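Local coordinates for sialidase B (Streptococcus pneumoniae serotype 4, PDB 4XJW), which hydrolyses alpha-2,3, alpha-2,6 and alpha-2,8 glycosidic linkages of terminal sialic acid residues in oligosaccharides, glycoproteins and glycolipids, at residues A[379-385]-A[397-403]; A[235-239]-A[262-266]; A[333-338]-A[412-416]. The protein carries 1 engineered substitution. Numbering follows the deposited sequence.

Interactions 1 and 3 are antiparallel strand pairings within the same sheet, both only partly buried, and interaction 1 is nested inside the chain loop that interaction 3 closes. Interaction 2 is smaller and buried, joining the residue just ahead of strand 237-244, in a propeller blade, to an irregular loop through one lysine and a water. Polar side chains supplement the backbone bonds in 379-385/397-403, whereas leucine, valine and phenylalanine pack one face of 333-338/412-416. Interactions 1 and 2 meet directly, with Ser385 OG 2.6 Å from Glu264 OE1; interaction 3 reaches interaction 1 by packing, Leu379 CD1 lying 4.2 Å from Leu412 CD2.

Interaction 1: residues A[379-385]-A[397-403]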
loop_
_atom_site.group_PDB
_atom_site.type_symbol
_atom_site.label_atom_id
_atom_site.label_comp_id
_atom_site.label_asym_id
_atom_site.label_seq_id
_atom_site.Cartn_x
_atom_site.Cartn_y
_atom_site.Cartn_z
ATOM N N LEU A 379 17.512 28.228 -10.860
ATOM C CA LEU A 379 18.028 27.322 -11.874
ATOM C C LEU A 379 16.992 26.235 -12.132
ATOM O O LEU A 379 16.159 25.944 -11.268
ATOM C CB LEU A 379 19.354 26.701 -11.444
ATOM C CG LEU A 379 20.520 27.661 -11.261
ATOM C CD1 LEU A 379 21.828 26.891 -11.158
ATOM C CD2 LEU A 379 20.561 28.670 -12.399
ATOM N N THR A 380 17.043 25.644 -13.322
ATOM C CA THR A 380 16.122 24.572 -13.686
ATOM C C THR A 380 16.860 23.321 -14.159
ATOM O O THR A 380 18.036 23.382 -14.525
ATOM C CB THR A 380 15.142 25.011 -14.805
ATOM O OG1 THR A 380 15.872 25.328 -15.998
ATOM C CG2 THR A 380 14.328 26.220 -14.376
ATOM N N VAL A 381 16.158 22.190 -14.129
ATOM C CA VAL A 381 16.579 20.983 -14.833
ATOM C C VAL A 381 15.448 20.550 -15.763
ATOM O O VAL A 381 14.328 21.071 -15.662
ATOM C CB VAL A 381 16.891 19.839 -13.855
ATOM C CG1 VAL A 381 17.989 20.259 -12.886
ATOM C CG2 VAL A 381 15.638 19.432 -13.095
ATOM N N GLU A 382 15.740 19.611 -16.659
ATOM C CA GLU A 382 14.709 19.042 -17.526
ATOM C C GLU A 382 14.128 17.797 -16.866
ATOM O O GLU A 382 14.863 16.942 -16.370
ATOM C CB GLU A 382 15.271 18.701 -18.905
ATOM C CG GLU A 382 14.204 18.288 -19.918
ATOM C CD GLU A 382 14.784 18.031 -21.299
ATOM O OE1 GLU A 382 16.000 18.250 -21.479
ATOM O OE2 GLU A 382 14.025 17.597 -22.188
ATOM N N GLN A 383 12.799 17.723 -16.842
ATOM C CA GLN A 383 12.083 16.610 -16.220
ATOM C C GLN A 383 12.219 15.311 -17.030
ATOM O O GLN A 383 12.447 15.345 -18.244
ATOM C CB GLN A 383 10.611 16.999 -16.054
ATOM C CG GLN A 383 9.778 16.053 -15.178
ATOM C CD GLN A 383 8.313 16.453 -15.120
ATOM O OE1 GLN A 383 7.590 16.341 -16.110
ATOM N NE2 GLN A 383 7.870 16.923 -13.959
ATOM N N TYR A 384 12.096 14.170 -16.349
ATOM C CA TYR A 384 12.089 12.864 -17.001
ATOM C C TYR A 384 10.692 12.262 -17.025
ATOM O O TYR A 384 9.870 12.542 -16.149
ATOM C CB TYR A 384 12.985 11.882 -16.253
ATOM C CG TYR A 384 14.467 12.180 -16.303
ATOM C CD1 TYR A 384 15.053 13.035 -15.376
ATOM C CD2 TYR A 384 15.286 11.575 -17.251
ATOM C CE1 TYR A 384 16.415 13.295 -15.402
ATOM C CE2 TYR A 384 16.644 11.829 -17.282
ATOM C CZ TYR A 384 17.203 12.686 -16.359
ATOM O OH TYR A 384 18.559 12.941 -16.389
ATOM N N SER A 385 10.452 11.413 -18.018
ATOM C CA SER A 385 9.263 10.571 -18.077
ATOM C C SER A 385 9.737 9.139 -18.298
ATOM O O SER A 385 10.865 8.923 -18.735
ATOM C CB SER A 385 8.360 10.995 -19.228
ATOM O OG SER A 385 7.644 12.181 -18.932
ATOM N N HIS A 397 14.399 12.443 -20.761
ATOM C CA HIS A 397 13.983 13.829 -20.705
ATOM C C HIS A 397 12.756 14.101 -21.576
ATOM O O HIS A 397 12.629 13.569 -22.684
ATOM C CB HIS A 397 15.162 14.719 -21.105
ATOM C CG HIS A 397 16.192 14.874 -20.031
ATOM N ND1 HIS A 397 17.540 14.725 -20.265
ATOM C CD2 HIS A 397 16.068 15.175 -18.715
ATOM C CE1 HIS A 397 18.204 14.921 -19.139
ATOM N NE2 HIS A 397 17.334 15.199 -18.184
ATOM N N ASN A 398 11.840 14.920 -21.063
ATOM C CA ASN A 398 10.556 15.114 -21.731
ATOM C C ASN A 398 10.277 16.536 -22.225
ATOM O O ASN A 398 9.149 16.858 -22.587
ATOM C CB ASN A 398 9.413 14.639 -20.825
ATOM C CG ASN A 398 9.294 15.458 -19.552
ATOM O OD1 ASN A 398 9.734 16.609 -19.487
ATOM N ND2 ASN A 398 8.681 14.873 -18.532
ATOM N N GLY A 399 11.289 17.395 -22.194
ATOM C CA GLY A 399 11.142 18.744 -22.717
ATOM C C GLY A 399 10.579 19.769 -21.750
ATOM O O GLY A 399 10.548 20.962 -22.061
ATOM N N LYS A 400 10.129 19.323 -20.583
ATOM C CA LYS A 400 9.593 20.239 -19.575
ATOM C C LYS A 400 10.672 20.628 -18.570
ATOM O O LYS A 400 11.481 19.791 -18.182
ATOM C CB LYS A 400 8.393 19.605 -18.860
ATOM C CG LYS A 400 7.848 20.401 -17.677
ATOM C CD LYS A 400 6.597 19.750 -17.095
ATOM C CE LYS A 400 6.320 20.247 -15.675
ATOM N NZ LYS A 400 4.918 19.979 -15.241
ATOM N N GLN A 401 10.695 21.896 -18.161
ATOM C CA GLN A 401 11.652 22.353 -17.151
ATOM C C GLN A 401 10.991 22.490 -15.782
ATOM O O GLN A 401 9.864 22.968 -15.676
ATOM C CB GLN A 401 12.298 23.684 -17.565
ATOM C CG GLN A 401 13.262 23.570 -18.750
ATOM C CD GLN A 401 13.934 24.891 -19.091
ATOM O OE1 GLN A 401 14.636 25.477 -18.266
ATOM N NE2 GLN A 401 13.715 25.370 -20.309
ATOM N N VAL A 402 11.708 22.069 -14.739
ATOM C CA VAL A 402 11.270 22.225 -13.356
ATOM C C VAL A 402 12.420 22.803 -12.538
ATOM O O VAL A 402 13.575 22.718 -12.960
ATOM C CB VAL A 402 10.847 20.870 -12.733
ATOM C CG1 VAL A 402 9.752 20.233 -13.540
ATOM C CG2 VAL A 402 12.036 19.932 -12.622
ATOM N N PRO A 403 12.115 23.394 -11.366
ATOM C CA PRO A 403 13.185 23.951 -10.531
ATOM C C PRO A 403 14.224 22.918 -10.135
ATOM O O PRO A 403 13.870 21.781 -9.815
ATOM C CB PRO A 403 12.439 24.423 -9.280
ATOM C CG PRO A 403 11.086 24.747 -9.771
ATOM C CD PRO A 403 10.782 23.746 -10.841
HETATM O O HOH W 1 4.962 17.081 -15.449
HETATM O O HOH W 2 5.880 18.889 -12.169
#
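His397 opens the second segment by laying its imidazole on the ring of Tyr384 in an offset stack, with centroids 4.1 Å apart and planes at 29°. Both rings also use their polar ends on Asp410, which is hydrogen-bonded to Tyr384 OH and His397 NE2. Asn398 binds through both its backbone and its side chain: its N donates to Gln383 O (2.9 Å), its ND2 to Gln383 OE1 (3.0 Å) and Ser385 OG (2.9 Å), and its OD1 accepts from Lys400 N (3.0 Å), forming an Asx turn. Outside the segments, Gln383 NE2 bonds to Asn261 O and Ser385 OG to Glu264 OE1. The chain turns its corner at Gly399, whose positive phi suits glycine and whose N reaches Glu382 OE2 (2.7 Å). Lys400 O accepts from Gln383 N (2.8 Å), while one water links Lys400 NZ to Gln383 OE1. The register shifts by two residues between Glu382 and Tyr384, a beta bulge. Beyond it, Gln401 pairs with Glu382 without hydrogen bonds, its OE1 accepting from Thr380 OG1 (2.6 Å). Val402 and Val381 form a hydrogen-bonded pair (Val381 N to Val402 O 2.9 Å, Val402 N to Val381 O 3.0 Å). Val381 CG2 lies 3.7 Å from Val402 CG2. Pro403 then faces Thr380. Strand 377-387 thus takes both 394-398 and 400-403 as partners and also pairs with strand 372-374, while the loop carrying Asp262, Tyr263 and Glu264 bonds to the backbone of Tyr384 and stacks Tyr263 on its ring.

Interaction 2: residues A[235-239]-A[262-266]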
loop_
_atom_site.group_PDB
_atom_site.type_symbol
_atom_site.label_atom_id
_atom_site.label_comp_id
_atom_site.label_asym_id
_atom_site.label_seq_id
_atom_site.Cartn_x
_atom_site.Cartn_y
_atom_site.Cartn_z
ATOM N N SER A 235 12.835 4.675 -6.568
ATOM C CA SER A 235 11.674 4.722 -7.445
ATOM C C SER A 235 11.234 6.175 -7.567
ATOM O O SER A 235 11.952 7.086 -7.137
ATOM C CB SER A 235 10.534 3.896 -6.851
ATOM O OG SER A 235 9.518 3.665 -7.808
ATOM N N LYS A 236 10.057 6.398 -8.146
ATOM C CA LYS A 236 9.354 7.660 -7.935
ATOM C C LYS A 236 8.198 7.361 -6.996
ATOM O O LYS A 236 7.309 6.545 -7.300
ATOM C CB LYS A 236 8.825 8.303 -9.220
ATOM C CG LYS A 236 8.094 9.616 -8.895
ATOM C CD LYS A 236 7.420 10.265 -10.101
ATOM C CE LYS A 236 6.595 11.467 -9.636
ATOM N NZ LYS A 236 7.422 12.474 -8.897
ATOM N N ILE A 237 8.242 7.997 -5.832
ATOM C CA ILE A 237 7.174 7.885 -4.851
ATOM C C ILE A 237 6.955 9.247 -4.211
ATOM O O ILE A 237 7.928 9.928 -3.881
ATOM C CB ILE A 237 7.542 6.885 -3.730
ATOM C CG1 ILE A 237 7.930 5.523 -4.307
ATOM C CG2 ILE A 237 6.396 6.788 -2.708
ATOM C CD1 ILE A 237 8.608 4.595 -3.290
ATOM N N ASN A 238 5.686 9.642 -4.054
ATOM C CA ASN A 238 5.315 10.854 -3.317
ATOM C C ASN A 238 4.512 10.444 -2.082
ATOM O O ASN A 238 3.990 9.340 -2.034
ATOM C CB ASN A 238 4.437 11.771 -4.188
ATOM C CG ASN A 238 5.197 12.445 -5.332
ATOM O OD1 ASN A 238 6.386 12.730 -5.232
ATOM N ND2 ASN A 238 4.485 12.728 -6.422
ATOM N N ILE A 239 4.381 11.338 -1.103
ATOM C CA ILE A 239 3.471 11.105 0.028
ATOM C C ILE A 239 2.178 11.869 -0.214
ATOM O O ILE A 239 2.203 13.078 -0.439
ATOM C CB ILE A 239 4.080 11.558 1.365
ATOM C CG1 ILE A 239 5.460 10.925 1.602
ATOM C CG2 ILE A 239 3.126 11.231 2.510
ATOM C CD1 ILE A 239 5.477 9.389 1.538
ATOM N N ASP A 262 11.231 15.990 -10.337
ATOM C CA ASP A 262 12.265 15.579 -11.272
ATOM C C ASP A 262 11.746 14.556 -12.292
ATOM O O ASP A 262 12.231 14.504 -13.426
ATOM C CB ASP A 262 13.524 15.070 -10.545
ATOM C CG ASP A 262 13.231 14.040 -9.446
ATOM O OD1 ASP A 262 12.222 14.180 -8.715
ATOM O OD2 ASP A 262 14.056 13.113 -9.283
ATOM N N TYR A 263 10.768 13.750 -11.885
ATOM C CA TYR A 263 10.054 12.869 -12.801
ATOM C C TYR A 263 8.570 13.215 -12.839
ATOM O O TYR A 263 7.994 13.609 -11.818
ATOM C CB TYR A 263 10.232 11.412 -12.384
ATOM C CG TYR A 263 11.522 10.792 -12.861
ATOM C CD1 TYR A 263 12.751 11.315 -12.469
ATOM C CD2 TYR A 263 11.512 9.693 -13.695
ATOM C CE1 TYR A 263 13.946 10.755 -12.892
ATOM C CE2 TYR A 263 12.714 9.105 -14.129
ATOM C CZ TYR A 263 13.921 9.652 -13.723
ATOM O OH TYR A 263 15.112 9.105 -14.149
ATOM N N GLU A 264 7.968 13.082 -14.023
ATOM C CA GLU A 264 6.536 13.315 -14.220
ATOM C C GLU A 264 5.681 12.357 -13.381
ATOM O O GLU A 264 6.050 11.206 -13.172
ATOM C CB GLU A 264 6.189 13.170 -15.710
ATOM C CG GLU A 264 4.711 13.370 -16.066
ATOM C CD GLU A 264 4.353 12.892 -17.474
ATOM O OE1 GLU A 264 5.174 12.209 -18.119
ATOM O OE2 GLU A 264 3.237 13.202 -17.934
ATOM N N GLU A 265 4.539 12.839 -12.900
ATOM C CA GLU A 265 3.568 11.965 -12.252
ATOM C C GLU A 265 2.801 11.207 -13.331
ATOM O O GLU A 265 1.875 11.755 -13.945
ATOM C CB GLU A 265 2.609 12.790 -11.389
ATOM C CG GLU A 265 3.285 13.502 -10.217
ATOM C CD GLU A 265 2.666 14.870 -9.937
ATOM O OE1 GLU A 265 1.581 15.166 -10.490
ATOM O OE2 GLU A 265 3.268 15.645 -9.170
ATOM N N GLN A 266 3.191 9.959 -13.578
ATOM C CA GLN A 266 2.598 9.164 -14.647
ATOM C C GLN A 266 1.835 7.976 -14.101
ATOM O O GLN A 266 2.341 7.252 -13.239
ATOM C CB GLN A 266 3.685 8.602 -15.559
ATOM C CG GLN A 266 4.260 9.556 -16.564
ATOM C CD GLN A 266 5.437 8.939 -17.281
ATOM O OE1 GLN A 266 6.575 9.091 -16.855
ATOM N NE2 GLN A 266 5.167 8.222 -18.368
HETATM O O HOH W 3 10.308 12.421 -9.224
#
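This is a buried contact between two parts of the chain outside regular strands, in which one lysine side chain reaches across from the residue just before strand 237-244 to the chain running between strands 255-256 and 286-294. The backbones stay apart, Lys236 CA and Tyr263 CA being 7.2 Å from each other, so the gap is spanned by Lys236, extended (t) through chi3 and bent only at its last torsion. Its NZ makes a weak hydrogen bond to Tyr263 O (3.2 Å) and a shorter one to a water (2.9 Å), which in turn donates to Asp262 OD1 (2.6 Å) and accepts from Tyr263 N (3.0 Å). The aliphatic part packs on the loop: Lys236 CD lies 3.8 Å from Tyr263 CB, and Lys236 CE 3.9 Å from Glu265 CG. Tyr227 adds a cation-pi contact to the ammonium group, and the Glu265 carboxylate is salt-bridged to Lys259. Asn238 ND2 approaches Glu265 CG to 4.1 Å, while its amide bonds to Tyr227 and Phe260. The Lys236 and Asp232 side chains are about 12 Å apart; Asp232 is the probable proton acceptor. Strand 237-244 is the third strand of a four-stranded antiparallel blade, as expected of the sialidase beta-propeller.

Interaction 3: residues A[333-338]-A[412-416]; sequences LKLKKN and LFKVT
Both segments are largely extended and run antiparallel, their end-to-end directions 132° apart, with the residues of 333-338 from Leu335 onward facing Val415 back to Leu412. Leu412 is the exception to the extended course (phi/psi -67/-37). Lys336 and Lys414 form the hydrogen-bonded pair (CA-CA 5.2 Å), with Lys336 N to Lys414 O and Lys414 N to Lys336 O both 2.9 Å; Lys337 and Phe413 form the adjacent non-hydrogen-bonded pair (CA-CA 4.6 Å). A further bond runs from Asn338 N to Leu412 O, 2.9 Å. At the other end a water takes over the bridging, donating to Lys334 O (2.5 Å) and accepting from Thr416 N (2.9 Å).

Phe413 (chi1 m, chi2 -81°) shares a face with Lys337, whose all-t chain brings its CG within 3.5 Å of Phe413 CE1. Leu335 (m, t) places CD1 4.0 Å from Phe413 CB and CD2 3.8 Å from Val415 CG1, and Leu333 (t, p) sets CD2 3.8 Å from the same Val415 CG1. Tyr345 and Tyr364 meet the Phe413 ring edge-to-face. Lys336 and Lys414 lie on the other face. Lys334 (m, t, m, t) turns its NZ to a second water (3.2 Å), itself 2.8 Å from Thr416 OG1, and forms a salt bridge with Asp321.

Strand 413-414 comes shortly before strand 420-426, which pairs with 301-308 in a propeller sheet; the arrangement is therefore characteristic of an antiparallel sheet inserted between two neighbouring strands of a sialidase propeller blade, here closed where the chain returns.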
loop_
_atom_site.group_PDB
_atom_site.type_symbol
_atom_site.label_atom_id
_atom_site.label_comp_id
_atom_site.label_asym_id
_atom_site.label_seq_id
_atom_site.Cartn_x
_atom_site.Cartn_y
_atom_site.Cartn_z
ATOM N N LEU A 333 24.015 20.762 5.814
ATOM C CA LEU A 333 23.867 19.847 4.692
ATOM C C LEU A 333 25.044 19.982 3.732
ATOM O O LEU A 333 25.355 21.089 3.282
ATOM C CB LEU A 333 22.556 20.146 3.964
ATOM C CG LEU A 333 22.134 19.212 2.829
ATOM C CD1 LEU A 333 21.795 17.842 3.384
ATOM C CD2 LEU A 333 20.938 19.808 2.080
ATOM N N LYS A 334 25.699 18.862 3.440
ATOM C CA LYS A 334 26.848 18.850 2.536
ATOM C C LYS A 334 26.372 18.776 1.099
ATOM O O LYS A 334 25.360 18.139 0.806
ATOM C CB LYS A 334 27.778 17.671 2.844
ATOM C CG LYS A 334 28.417 17.726 4.224
ATOM C CD LYS A 334 29.370 16.570 4.456
ATOM C CE LYS A 334 28.629 15.252 4.541
ATOM N NZ LYS A 334 29.549 14.107 4.747
ATOM N N LEU A 335 27.094 19.446 0.205
ATOM C CA LEU A 335 26.781 19.393 -1.218
ATOM C C LEU A 335 28.023 19.110 -2.054
ATOM O O LEU A 335 29.128 19.539 -1.715
ATOM C CB LEU A 335 26.161 20.704 -1.694
ATOM C CG LEU A 335 24.802 21.117 -1.132
ATOM C CD1 LEU A 335 24.432 22.526 -1.573
ATOM C CD2 LEU A 335 23.732 20.122 -1.546
ATOM N N LYS A 336 27.818 18.395 -3.153
ATOM C CA LYS A 336 28.869 18.142 -4.129
ATOM C C LYS A 336 28.507 18.871 -5.406
ATOM O O LYS A 336 27.378 18.765 -5.899
ATOM C CB LYS A 336 29.012 16.642 -4.398
ATOM C CG LYS A 336 29.780 16.307 -5.677
ATOM C CD LYS A 336 30.010 14.816 -5.811
ATOM C CE LYS A 336 30.927 14.323 -4.712
ATOM N NZ LYS A 336 31.175 12.856 -4.792
ATOM N N LYS A 337 29.455 19.630 -5.945
ATOM C CA LYS A 337 29.198 20.368 -7.168
ATOM C C LYS A 337 29.576 19.501 -8.359
ATOM O O LYS A 337 30.505 18.701 -8.275
ATOM C CB LYS A 337 29.984 21.678 -7.183
ATOM C CG LYS A 337 29.480 22.667 -8.214
ATOM C CD LYS A 337 30.315 23.940 -8.235
ATOM C CE LYS A 337 29.775 24.933 -9.256
ATOM N NZ LYS A 337 30.630 26.156 -9.356
ATOM N N ASN A 338 28.855 19.645 -9.465
ATOM C CA ASN A 338 29.135 18.825 -10.638
ATOM C C ASN A 338 30.578 19.006 -11.108
ATOM O O ASN A 338 31.058 20.133 -11.235
ATOM C CB ASN A 338 28.164 19.144 -11.770
ATOM C CG ASN A 338 28.164 18.077 -12.852
ATOM O OD1 ASN A 338 28.631 16.955 -12.642
ATOM N ND2 ASN A 338 27.632 18.422 -14.013
ATOM N N LEU A 412 23.073 20.786 -10.224
ATOM C CA LEU A 412 24.445 21.293 -10.183
ATOM C C LEU A 412 25.088 21.002 -8.830
ATOM O O LEU A 412 26.286 20.729 -8.748
ATOM C CB LEU A 412 24.452 22.798 -10.444
ATOM C CG LEU A 412 25.773 23.561 -10.400
ATOM C CD1 LEU A 412 26.763 22.971 -11.389
ATOM C CD2 LEU A 412 25.523 25.038 -10.709
ATOM N N PHE A 413 24.287 21.088 -7.771
ATOM C CA PHE A 413 24.718 20.732 -6.427
ATOM C C PHE A 413 23.876 19.565 -5.922
ATOM O O PHE A 413 22.648 19.611 -5.993
ATOM C CB PHE A 413 24.558 21.927 -5.483
ATOM C CG PHE A 413 25.555 23.016 -5.715
ATOM C CD1 PHE A 413 26.834 22.920 -5.194
ATOM C CD2 PHE A 413 25.207 24.142 -6.445
ATOM C CE1 PHE A 413 27.762 23.927 -5.405
ATOM C CE2 PHE A 413 26.126 25.159 -6.657
ATOM C CZ PHE A 413 27.402 25.049 -6.133
ATOM N N LYS A 414 24.535 18.523 -5.424
ATOM C CA LYS A 414 23.843 17.302 -5.012
ATOM C C LYS A 414 24.140 16.921 -3.565
ATOM O O LYS A 414 25.265 17.086 -3.086
ATOM C CB LYS A 414 24.199 16.154 -5.968
ATOM C CG LYS A 414 23.550 16.339 -7.334
ATOM C CD LYS A 414 24.072 15.353 -8.366
ATOM C CE LYS A 414 23.350 14.030 -8.313
ATOM N NZ LYS A 414 23.664 13.204 -9.527
ATOM N N VAL A 415 23.122 16.420 -2.867
ATOM C CA VAL A 415 23.301 15.949 -1.499
ATOM C C VAL A 415 23.955 14.574 -1.485
ATOM O O VAL A 415 24.016 13.883 -2.506
ATOM C CB VAL A 415 21.963 15.889 -0.735
ATOM C CG1 VAL A 415 21.335 17.267 -0.665
ATOM C CG2 VAL A 415 21.008 14.916 -1.398
ATOM N N THR A 416 24.444 14.182 -0.316
ATOM C CA THR A 416 25.006 12.854 -0.120
ATOM C C THR A 416 23.971 11.786 -0.475
ATOM O O THR A 416 22.807 11.907 -0.090
ATOM C CB THR A 416 25.436 12.682 1.351
ATOM O OG1 THR A 416 26.421 13.673 1.686
ATOM C CG2 THR A 416 25.987 11.304 1.607
HETATM O O HOH W 4 24.665 15.983 1.886
HETATM O O HOH W 5 29.201 13.051 1.753
#